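Local coordinates for carboxylesterase (Uncultured bacterium, PDB 5GMX), which hydrolyses carboxylic ester bonds as a family VIII carboxylesterase with a beta-lactamase-like fold, and also acts on oxyimino cephalosporins, at residues 37-47 / 273-284; 135-145 / 163-174. One frame throughout, in Å; residues are numbered along the deposited sequence.

Contact 1: 37-47 / 273-284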
loop_
_atom_site.group_PDB
_atom_site.type_symbol
_atom_site.label_atom_id
_atom_site.label_comp_id
_atom_site.label_asym_id
_atom_site.label_seq_id
_atom_site.Cartn_x
_atom_site.Cartn_y
_atom_site.Cartn_z
ATOM N N GLY A 37 -3.790 9.812 -10.234
ATOM C CA GLY A 37 -2.832 9.584 -11.299
ATOM C C GLY A 37 -3.218 8.381 -12.144
ATOM O O GLY A 37 -3.854 7.432 -11.665
ATOM N N LEU A 38 -2.847 8.438 -13.418
ATOM C CA LEU A 38 -3.059 7.335 -14.333
ATOM C C LEU A 38 -1.878 7.231 -15.290
ATOM O O LEU A 38 -1.506 8.202 -15.962
ATOM C CB LEU A 38 -4.373 7.505 -15.103
ATOM C CG LEU A 38 -4.735 6.419 -16.134
ATOM C CD1 LEU A 38 -5.139 5.126 -15.464
ATOM C CD2 LEU A 38 -5.850 6.878 -17.073
ATOM N N ALA A 39 -1.267 6.053 -15.320
ATOM C CA ALA A 39 -0.162 5.766 -16.218
ATOM C C ALA A 39 -0.586 4.737 -17.254
ATOM O O ALA A 39 -1.262 3.758 -16.938
ATOM C CB ALA A 39 1.058 5.278 -15.445
ATOM N N ILE A 40 -0.204 4.987 -18.501
ATOM C CA ILE A 40 -0.457 4.070 -19.599
ATOM C C ILE A 40 0.857 3.814 -20.332
ATOM O O ILE A 40 1.585 4.757 -20.678
ATOM C CB ILE A 40 -1.520 4.625 -20.584
ATOM C CG1 ILE A 40 -2.861 4.812 -19.879
ATOM C CG2 ILE A 40 -1.723 3.672 -21.762
ATOM C CD1 ILE A 40 -3.542 3.496 -19.527
ATOM N N GLU A 41 1.168 2.534 -20.519
ATOM C CA GLU A 41 2.341 2.106 -21.275
ATOM C C GLU A 41 3.622 2.806 -20.838
ATOM O O GLU A 41 4.432 3.193 -21.665
ATOM C CB GLU A 41 2.104 2.326 -22.774
ATOM C CG GLU A 41 1.018 1.421 -23.344
ATOM C CD GLU A 41 0.833 1.554 -24.851
ATOM O OE1 GLU A 41 1.724 2.121 -25.528
ATOM O OE2 GLU A 41 -0.202 1.065 -25.362
ATOM N N GLY A 42 3.787 2.971 -19.528
ATOM C CA GLY A 42 5.023 3.490 -18.986
ATOM C C GLY A 42 5.112 4.999 -18.936
ATOM O O GLY A 42 6.187 5.539 -18.677
ATOM N N GLU A 43 3.997 5.689 -19.168
ATOM C CA GLU A 43 4.011 7.145 -19.047
ATOM C C GLU A 43 2.797 7.654 -18.281
ATOM O O GLU A 43 1.686 7.161 -18.475
ATOM C CB GLU A 43 4.050 7.797 -20.442
ATOM C CG GLU A 43 5.250 7.395 -21.328
ATOM C CD GLU A 43 6.616 7.873 -20.806
ATOM O OE1 GLU A 43 6.669 8.718 -19.885
ATOM O OE2 GLU A 43 7.650 7.387 -21.322
ATOM N N ILE A 44 2.999 8.646 -17.417
ATOM C CA ILE A 44 1.873 9.332 -16.780
ATOM C C ILE A 44 1.080 10.147 -17.811
ATOM O O ILE A 44 1.639 11.014 -18.482
ATOM C CB ILE A 44 2.345 10.262 -15.644
ATOM C CG1 ILE A 44 2.909 9.438 -14.478
ATOM C CG2 ILE A 44 1.205 11.163 -15.173
ATOM C CD1 ILE A 44 1.841 8.643 -13.697
ATOM N N VAL A 45 -0.217 9.876 -17.934
ATOM C CA VAL A 45 -1.041 10.565 -18.922
ATOM C C VAL A 45 -2.197 11.315 -18.270
ATOM O O VAL A 45 -2.840 12.155 -18.900
ATOM C CB VAL A 45 -1.593 9.583 -19.978
ATOM C CG1 VAL A 45 -0.451 8.948 -20.768
ATOM C CG2 VAL A 45 -2.459 8.513 -19.326
ATOM N N VAL A 46 -2.470 10.999 -17.008
ATOM C CA VAL A 46 -3.396 11.792 -16.204
ATOM C C VAL A 46 -2.749 12.111 -14.857
ATOM O O VAL A 46 -2.204 11.231 -14.192
ATOM C CB VAL A 46 -4.742 11.081 -15.967
ATOM C CG1 VAL A 46 -5.686 11.991 -15.194
ATOM C CG2 VAL A 46 -5.372 10.661 -17.284
ATOM N N ASP A 47 -2.800 13.380 -14.473
ATOM C CA ASP A 47 -2.192 13.858 -13.243
ATOM C C ASP A 47 -3.028 15.035 -12.745
ATOM O O ASP A 47 -2.830 16.169 -13.172
ATOM C CB ASP A 47 -0.733 14.259 -13.497
ATOM C CG ASP A 47 -0.034 14.807 -12.255
ATOM O OD1 ASP A 47 -0.611 14.741 -11.148
ATOM O OD2 ASP A 47 1.117 15.287 -12.387
ATOM N N ARG A 273 -0.233 10.703 -7.821
ATOM C CA ARG A 273 0.842 10.659 -8.811
ATOM C C ARG A 273 1.936 9.653 -8.439
ATOM O O ARG A 273 2.378 8.880 -9.290
ATOM C CB ARG A 273 1.456 12.050 -9.008
ATOM C CG ARG A 273 2.565 12.093 -10.064
ATOM C CD ARG A 273 2.960 13.530 -10.413
ATOM N NE ARG A 273 3.226 14.295 -9.208
ATOM C CZ ARG A 273 2.475 15.300 -8.769
ATOM N NH1 ARG A 273 1.410 15.701 -9.454
ATOM N NH2 ARG A 273 2.799 15.911 -7.641
ATOM N N GLY A 274 2.371 9.656 -7.179
ATOM C CA GLY A 274 3.401 8.723 -6.736
ATOM C C GLY A 274 2.957 7.272 -6.869
ATOM O O GLY A 274 3.685 6.405 -7.411
ATOM N N ILE A 275 1.735 7.021 -6.403
ATOM C CA ILE A 275 1.126 5.696 -6.466
ATOM C C ILE A 275 1.021 5.215 -7.907
ATOM O O ILE A 275 1.395 4.079 -8.230
ATOM C CB ILE A 275 -0.273 5.698 -5.825
ATOM C CG1 ILE A 275 -0.185 6.100 -4.354
ATOM C CG2 ILE A 275 -0.938 4.340 -5.970
ATOM C CD1 ILE A 275 -1.547 6.378 -3.723
ATOM N N ALA A 276 0.518 6.094 -8.770
ATOM C CA ALA A 276 0.320 5.750 -10.168
ATOM C C ALA A 276 1.642 5.515 -10.878
ATOM O O ALA A 276 1.695 4.759 -11.837
ATOM C CB ALA A 276 -0.458 6.842 -10.882
ATOM N N LYS A 277 2.697 6.197 -10.445
ATOM C CA LYS A 277 4.003 5.968 -11.047
ATOM C C LYS A 277 4.524 4.581 -10.701
ATOM O O LYS A 277 5.017 3.871 -11.582
ATOM C CB LYS A 277 5.012 7.030 -10.605
ATOM C CG LYS A 277 4.888 8.333 -11.388
ATOM C CD LYS A 277 5.909 9.368 -10.946
ATOM C CE LYS A 277 5.684 10.680 -11.724
ATOM N NZ LYS A 277 6.751 11.677 -11.444
ATOM N N VAL A 278 4.423 4.193 -9.427
ATOM C CA VAL A 278 4.899 2.853 -9.061
ATOM C C VAL A 278 4.080 1.761 -9.770
ATOM O O VAL A 278 4.641 0.846 -10.408
ATOM C CB VAL A 278 4.870 2.629 -7.540
ATOM C CG1 VAL A 278 5.356 1.221 -7.198
ATOM C CG2 VAL A 278 5.741 3.668 -6.849
ATOM N N TYR A 279 2.756 1.853 -9.676
ATOM C CA TYR A 279 1.944 0.830 -10.326
ATOM C C TYR A 279 2.029 0.913 -11.850
ATOM O O TYR A 279 1.835 -0.078 -12.535
ATOM C CB TYR A 279 0.491 0.920 -9.872
ATOM C CG TYR A 279 0.277 0.242 -8.547
ATOM C CD1 TYR A 279 0.358 -1.138 -8.442
ATOM C CD2 TYR A 279 0.018 0.979 -7.395
ATOM C CE1 TYR A 279 0.166 -1.785 -7.223
ATOM C CE2 TYR A 279 -0.174 0.348 -6.172
ATOM C CZ TYR A 279 -0.097 -1.040 -6.095
ATOM O OH TYR A 279 -0.278 -1.676 -4.894
ATOM N N GLY A 280 2.346 2.097 -12.361
ATOM C CA GLY A 280 2.564 2.319 -13.777
ATOM C C GLY A 280 3.784 1.550 -14.245
ATOM O O GLY A 280 3.726 0.874 -15.275
ATOM N N ALA A 281 4.873 1.619 -13.479
ATOM C CA ALA A 281 6.048 0.785 -13.768
ATOM C C ALA A 281 5.685 -0.695 -13.725
ATOM O O ALA A 281 6.085 -1.463 -14.607
ATOM C CB ALA A 281 7.182 1.068 -12.785
ATOM N N LEU A 282 4.936 -1.100 -12.700
ATOM C CA LEU A 282 4.573 -2.516 -12.573
ATOM C C LEU A 282 3.655 -3.030 -13.685
ATOM O O LEU A 282 3.716 -4.194 -14.059
ATOM C CB LEU A 282 3.923 -2.794 -11.216
ATOM C CG LEU A 282 4.841 -2.511 -10.019
ATOM C CD1 LEU A 282 4.154 -2.872 -8.700
ATOM C CD2 LEU A 282 6.200 -3.204 -10.164
ATOM N N ALA A 283 2.769 -2.176 -14.167
ATOM C CA ALA A 283 1.839 -2.548 -15.214
ATOM C C ALA A 283 2.527 -2.598 -16.571
ATOM O O ALA A 283 2.036 -3.240 -17.504
ATOM C CB ALA A 283 0.681 -1.579 -15.245
ATOM N N ASN A 284 3.665 -1.922 -16.677
ATOM C CA ASN A 284 4.373 -1.834 -17.951
ATOM C C ASN A 284 5.578 -2.774 -18.020
ATOM O O ASN A 284 6.568 -2.494 -18.701
ATOM C CB ASN A 284 4.813 -0.392 -18.209
ATOM C CG ASN A 284 5.259 -0.167 -19.637
ATOM O OD1 ASN A 284 4.614 -0.636 -20.574
ATOM N ND2 ASN A 284 6.369 0.548 -19.814
HETATM O O HOH W 1 2.019 2.151 -17.313
#

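Contact 2: 135-145 / 163-174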
loop_
_atom_site.group_PDB
_atom_site.type_symbol
_atom_site.label_atom_id
_atom_site.label_comp_id
_atom_site.label_asym_id
_atom_site.label_seq_id
_atom_site.Cartn_x
_atom_site.Cartn_y
_atom_site.Cartn_z
ATOM N N LEU A 135 5.103 1.067 18.334
ATOM C CA LEU A 135 5.070 0.967 16.882
ATOM C C LEU A 135 6.284 1.644 16.259
ATOM O O LEU A 135 6.815 1.173 15.246
ATOM C CB LEU A 135 3.789 1.598 16.333
ATOM C CG LEU A 135 2.869 0.727 15.492
ATOM C CD1 LEU A 135 2.562 -0.568 16.222
ATOM C CD2 LEU A 135 1.590 1.491 15.180
ATOM N N TYR A 136 6.736 2.733 16.874
ATOM C CA TYR A 136 7.834 3.497 16.275
ATOM C C TYR A 136 9.210 2.863 16.527
ATOM O O TYR A 136 10.183 3.206 15.863
ATOM C CB TYR A 136 7.812 4.944 16.772
ATOM C CG TYR A 136 6.474 5.621 16.568
ATOM C CD1 TYR A 136 5.584 5.165 15.600
ATOM C CD2 TYR A 136 6.092 6.705 17.346
ATOM C CE1 TYR A 136 4.364 5.771 15.411
ATOM C CE2 TYR A 136 4.872 7.320 17.159
ATOM C CZ TYR A 136 4.011 6.846 16.191
ATOM O OH TYR A 136 2.788 7.440 15.998
ATOM N N ASP A 137 9.290 1.925 17.466
ATOM C CA ASP A 137 10.556 1.249 17.743
ATOM C C ASP A 137 10.659 -0.027 16.909
ATOM O O ASP A 137 10.179 -1.091 17.315
ATOM C CB ASP A 137 10.683 0.930 19.234
ATOM C CG ASP A 137 12.083 0.443 19.626
ATOM O OD1 ASP A 137 12.810 -0.127 18.778
ATOM O OD2 ASP A 137 12.462 0.641 20.802
ATOM N N TRP A 138 11.313 0.087 15.756
ATOM C CA TRP A 138 11.326 -0.972 14.745
ATOM C C TRP A 138 11.849 -2.323 15.242
ATOM O O TRP A 138 11.166 -3.357 15.135
ATOM C CB TRP A 138 12.160 -0.527 13.542
ATOM C CG TRP A 138 12.146 -1.524 12.429
ATOM C CD1 TRP A 138 12.967 -2.605 12.283
ATOM C CD2 TRP A 138 11.253 -1.543 11.310
ATOM N NE1 TRP A 138 12.643 -3.292 11.138
ATOM C CE2 TRP A 138 11.592 -2.661 10.524
ATOM C CE3 TRP A 138 10.204 -0.716 10.891
ATOM C CZ2 TRP A 138 10.923 -2.974 9.338
ATOM C CZ3 TRP A 138 9.538 -1.029 9.712
ATOM C CH2 TRP A 138 9.902 -2.146 8.950
ATOM N N ASP A 139 13.069 -2.313 15.763
ATOM C CA ASP A 139 13.741 -3.544 16.168
ATOM C C ASP A 139 13.012 -4.239 17.313
ATOM O O ASP A 139 12.970 -5.466 17.383
ATOM C CB ASP A 139 15.187 -3.244 16.560
ATOM C CG ASP A 139 15.998 -2.691 15.396
ATOM O OD1 ASP A 139 15.684 -3.042 14.234
ATOM O OD2 ASP A 139 16.941 -1.904 15.644
ATOM N N LYS A 140 12.448 -3.443 18.212
ATOM C CA LYS A 140 11.736 -3.977 19.366
ATOM C C LYS A 140 10.418 -4.648 18.945
ATOM O O LYS A 140 10.098 -5.763 19.381
ATOM C CB LYS A 140 11.479 -2.860 20.380
ATOM C CG LYS A 140 10.798 -3.314 21.649
ATOM C CD LYS A 140 10.739 -2.170 22.652
ATOM C CE LYS A 140 9.667 -2.405 23.697
ATOM N NZ LYS A 140 10.047 -3.546 24.575
ATOM N N LEU A 141 9.658 -3.969 18.089
ATOM C CA LEU A 141 8.418 -4.539 17.575
ATOM C C LEU A 141 8.685 -5.830 16.794
ATOM O O LEU A 141 7.974 -6.825 16.964
ATOM C CB LEU A 141 7.685 -3.537 16.691
ATOM C CG LEU A 141 6.295 -4.013 16.273
ATOM C CD1 LEU A 141 5.369 -4.047 17.476
ATOM C CD2 LEU A 141 5.727 -3.116 15.189
ATOM N N CYS A 142 9.723 -5.803 15.958
ATOM C CA CYS A 142 10.103 -6.972 15.170
ATOM C C CYS A 142 10.528 -8.144 16.065
ATOM O O CYS A 142 10.183 -9.301 15.782
ATOM C CB CYS A 142 11.222 -6.610 14.184
ATOM S SG CYS A 142 10.636 -5.585 12.782
ATOM N N ALA A 143 11.288 -7.847 17.122
ATOM C CA ALA A 143 11.717 -8.880 18.074
ATOM C C ALA A 143 10.500 -9.507 18.732
ATOM O O ALA A 143 10.404 -10.724 18.835
ATOM C CB ALA A 143 12.660 -8.305 19.135
HETATM N N MSE A 144 9.568 -8.666 19.168
HETATM C CA MSE A 144 8.316 -9.157 19.724
HETATM C C MSE A 144 7.529 -10.065 18.769
HETATM O O MSE A 144 7.055 -11.137 19.166
HETATM C CB MSE A 144 7.450 -7.980 20.136
HETATM C CG MSE A 144 6.003 -8.334 20.419
HETATM SE SE MSE A 144 5.038 -6.717 20.927
HETATM C CE MSE A 144 6.213 -6.109 22.372
ATOM N N LEU A 145 7.380 -9.640 17.513
ATOM C CA LEU A 145 6.642 -10.452 16.542
ATOM C C LEU A 145 7.324 -11.781 16.244
ATOM O O LEU A 145 6.646 -12.796 16.114
ATOM C CB LEU A 145 6.417 -9.687 15.236
ATOM C CG LEU A 145 5.430 -8.530 15.378
ATOM C CD1 LEU A 145 5.349 -7.728 14.093
ATOM C CD2 LEU A 145 4.060 -9.056 15.802
ATOM N N VAL A 163 -1.676 -4.080 10.664
ATOM C CA VAL A 163 -0.739 -3.002 10.951
ATOM C C VAL A 163 0.702 -3.486 10.833
ATOM O O VAL A 163 1.564 -2.769 10.324
ATOM C CB VAL A 163 -0.975 -2.395 12.353
ATOM C CG1 VAL A 163 0.038 -1.284 12.635
ATOM C CG2 VAL A 163 -2.409 -1.864 12.475
ATOM N N VAL A 164 0.961 -4.702 11.304
ATOM C CA VAL A 164 2.330 -5.195 11.425
ATOM C C VAL A 164 2.898 -5.804 10.138
ATOM O O VAL A 164 4.067 -6.186 10.110
ATOM C CB VAL A 164 2.438 -6.250 12.561
ATOM C CG1 VAL A 164 1.953 -5.664 13.880
ATOM C CG2 VAL A 164 1.655 -7.504 12.218
ATOM N N PHE A 165 2.091 -5.899 9.081
ATOM C CA PHE A 165 2.561 -6.455 7.793
ATOM C C PHE A 165 3.853 -5.785 7.314
ATOM O O PHE A 165 4.791 -6.453 6.862
ATOM C CB PHE A 165 1.474 -6.318 6.715
ATOM C CG PHE A 165 1.911 -6.743 5.328
ATOM C CD1 PHE A 165 1.829 -8.067 4.941
ATOM C CD2 PHE A 165 2.362 -5.813 4.404
ATOM C CE1 PHE A 165 2.219 -8.462 3.669
ATOM C CE2 PHE A 165 2.751 -6.202 3.132
ATOM C CZ PHE A 165 2.674 -7.530 2.765
ATOM N N GLY A 166 3.882 -4.458 7.414
ATOM C CA GLY A 166 5.016 -3.671 6.973
ATOM C C GLY A 166 6.286 -3.999 7.730
ATOM O O GLY A 166 7.373 -4.017 7.152
ATOM N N HIS A 167 6.148 -4.282 9.025
ATOM C CA HIS A 167 7.295 -4.637 9.851
ATOM C C HIS A 167 7.881 -6.011 9.517
ATOM O O HIS A 167 9.100 -6.161 9.466
ATOM C CB HIS A 167 6.922 -4.601 11.334
ATOM C CG HIS A 167 6.940 -3.223 11.921
ATOM N ND1 HIS A 167 5.889 -2.344 11.786
ATOM C CD2 HIS A 167 7.894 -2.566 12.622
ATOM C CE1 HIS A 167 6.186 -1.209 12.393
ATOM N NE2 HIS A 167 7.399 -1.315 12.905
ATOM N N ILE A 168 7.034 -7.018 9.317
ATOM C CA ILE A 168 7.557 -8.359 9.065
ATOM C C ILE A 168 8.104 -8.471 7.632
ATOM O O ILE A 168 9.222 -9.001 7.409
ATOM C CB ILE A 168 6.494 -9.452 9.347
ATOM C CG1 ILE A 168 5.213 -9.201 8.551
ATOM C CG2 ILE A 168 6.171 -9.496 10.835
ATOM C CD1 ILE A 168 4.062 -10.129 8.926
ATOM N N ALA A 169 7.339 -7.950 6.671
ATOM C CA ALA A 169 7.809 -7.903 5.287
ATOM C C ALA A 169 9.117 -7.111 5.206
ATOM O O ALA A 169 10.137 -7.568 4.650
ATOM C CB ALA A 169 6.747 -7.274 4.386
ATOM N N GLY A 170 9.079 -5.936 5.822
ATOM C CA GLY A 170 10.198 -5.014 5.824
ATOM C C GLY A 170 11.430 -5.581 6.497
ATOM O O GLY A 170 12.548 -5.313 6.070
ATOM N N GLU A 171 11.237 -6.356 7.560
ATOM C CA GLU A 171 12.373 -6.912 8.274
ATOM C C GLU A 171 13.027 -7.998 7.438
ATOM O O GLU A 171 14.254 -8.152 7.465
ATOM C CB GLU A 171 11.970 -7.448 9.647
ATOM C CG GLU A 171 13.136 -7.993 10.475
ATOM C CD GLU A 171 14.225 -6.958 10.793
ATOM O OE1 GLU A 171 14.062 -5.757 10.480
ATOM O OE2 GLU A 171 15.264 -7.357 11.363
ATOM N N VAL A 172 12.230 -8.747 6.681
ATOM C CA VAL A 172 12.865 -9.675 5.742
ATOM C C VAL A 172 13.742 -8.909 4.737
ATOM O O VAL A 172 14.941 -9.246 4.508
ATOM C CB VAL A 172 11.825 -10.515 4.990
ATOM C CG1 VAL A 172 12.485 -11.334 3.887
ATOM C CG2 VAL A 172 11.099 -11.424 5.965
ATOM N N ALA A 173 13.151 -7.845 4.189
ATOM C CA ALA A 173 13.862 -6.978 3.248
ATOM C C ALA A 173 15.173 -6.430 3.814
ATOM O O ALA A 173 16.187 -6.401 3.117
ATOM C CB ALA A 173 12.960 -5.822 2.818
ATOM N N ARG A 174 15.138 -5.999 5.073
ATOM C CA ARG A 174 16.300 -5.427 5.732
ATOM C C ARG A 174 17.345 -6.492 5.989
ATOM O O ARG A 174 18.538 -6.222 5.878
ATOM C CB ARG A 174 15.911 -4.758 7.056
ATOM C CG ARG A 174 15.068 -3.509 6.921
ATOM C CD ARG A 174 14.838 -2.841 8.276
ATOM N NE ARG A 174 16.067 -2.311 8.864
ATOM C CZ ARG A 174 16.636 -2.780 9.973
ATOM N NH1 ARG A 174 16.087 -3.795 10.626
ATOM N NH2 ARG A 174 17.756 -2.230 10.437
HETATM O O HOH W 2 8.721 1.287 13.332
HETATM O O HOH W 3 18.545 -2.528 12.772
HETATM O O HOH W 4 15.641 -6.027 13.565
#

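Contact 1: 37-47 / 273-284
The carboxylate of Asp47 meets the guanidinium of Arg273 at its edge, not over a face, with the two planes turned 64° apart. Asp47 OD1 takes Arg273 NH1 on its syn lone pair at 2.8 Å, OD1 itself lying 19° out of the guanidinium plane; a weak second bond from the same NH1 reaches OD2. The other guanidinium nitrogens are held outside the contact: NE bridges to Asp200 and NH2 donates to the carbonyl of Ser63, which should fix the group's rotation. This ion pair closes one end of a helix-on-sheet packing in the beta-lactamase fold. Helix 273-283 lies against the hairpin of strands 37-40 and 43-47, whose type I' turn spans Ile40 to Glu43, and runs at 22° to strand 37-40, with the axes 6.8 Å apart.

Small residues permit that approach. Ala276 CB sits 3.4 Å from Gly37 C, and Ala39 CB rests 3.7 Å from Gly280 CA; both glycines put bare backbone against an alanine methyl. On the strand 43-47 side, the CG1-CD1 arm of Ile44, anti to its carbonyl carbon, crosses the aliphatic chain of Lys277 at about a right angle, CG1 lying 3.8 Å from Lys277 CG. Lys277 NZ goes on to the carbonyl of Gly196. At a classic beta bulge Val45 and Val46 both face Leu38, whose O accepts from both their N atoms.

At the turn, Asn284 lays its amide beside Gly42, while its OD1 accepts from Arg356 and its ND2 donates to Thr287 O. One water accepts from Gly42 N at 3.0 Å and donates to Gly280 O at 2.9 Å.

Contact 2: 135-145 / 163-174
Trp138 reaches across to His167 and Glu171 from the first turn of helix 138-145. From CB its CG lies anti to the backbone N, which sends the indole over helix 165-174. CE3 then passes 3.4 Å from His167 CD2, in an offset stack whose planes are 27° apart; Leu141 CD2 covers the opposite face of the imidazole. Farther out, CH2 comes within 3.6 Å of Gly166 O, and CZ2 borders Gly170, where the lack of a side chain makes room for the ring. On the pyrrole side, NE1 donates to Glu171 OE1 at 2.9 Å, nearly straight at 170° and in the indole plane, meeting OE1 on its anti side but tilted out of the carboxylate plane. That oxygen also receives Arg174 NH1 on its syn lone pair, 2.8 Å away, so two donors grip it; OE2 pairs with Arg175. A water bridges His167 NE2 to Leu135 O, while two others join Asp139 OD1 to Arg174 NH2 and to Glu171 OE2. Trp138 and His167 are thus each a knob in a hole of the other segment, where helices 138-145 and 165-174 cross at -98°. Beyond them Leu145 CD1 packs on Val164 and Ile168, and helices 113-117 and 72-86 back helix 165-174.

Overall arrangement
The two contacts lie on opposite sides of the chain's centre, with their own centres about 29 Å apart and no touch between them. Contact 1 joins a helix to the antiparallel sheet and is only partly buried; contact 2 joins two helices of the all-helical region and is the more buried. Close backbone packing on glycine and alanine, with polar groups at the ends, marks 37-47 / 273-284, whereas 135-145 / 163-174 relies on large interlocking rings and a buried acid. Helix 72-86 touches one helix of each. The side chain of Val163 is about 5 Å from the bound phenylmethanesulfonic acid, which places one end of contact 2 near the ligand pocket.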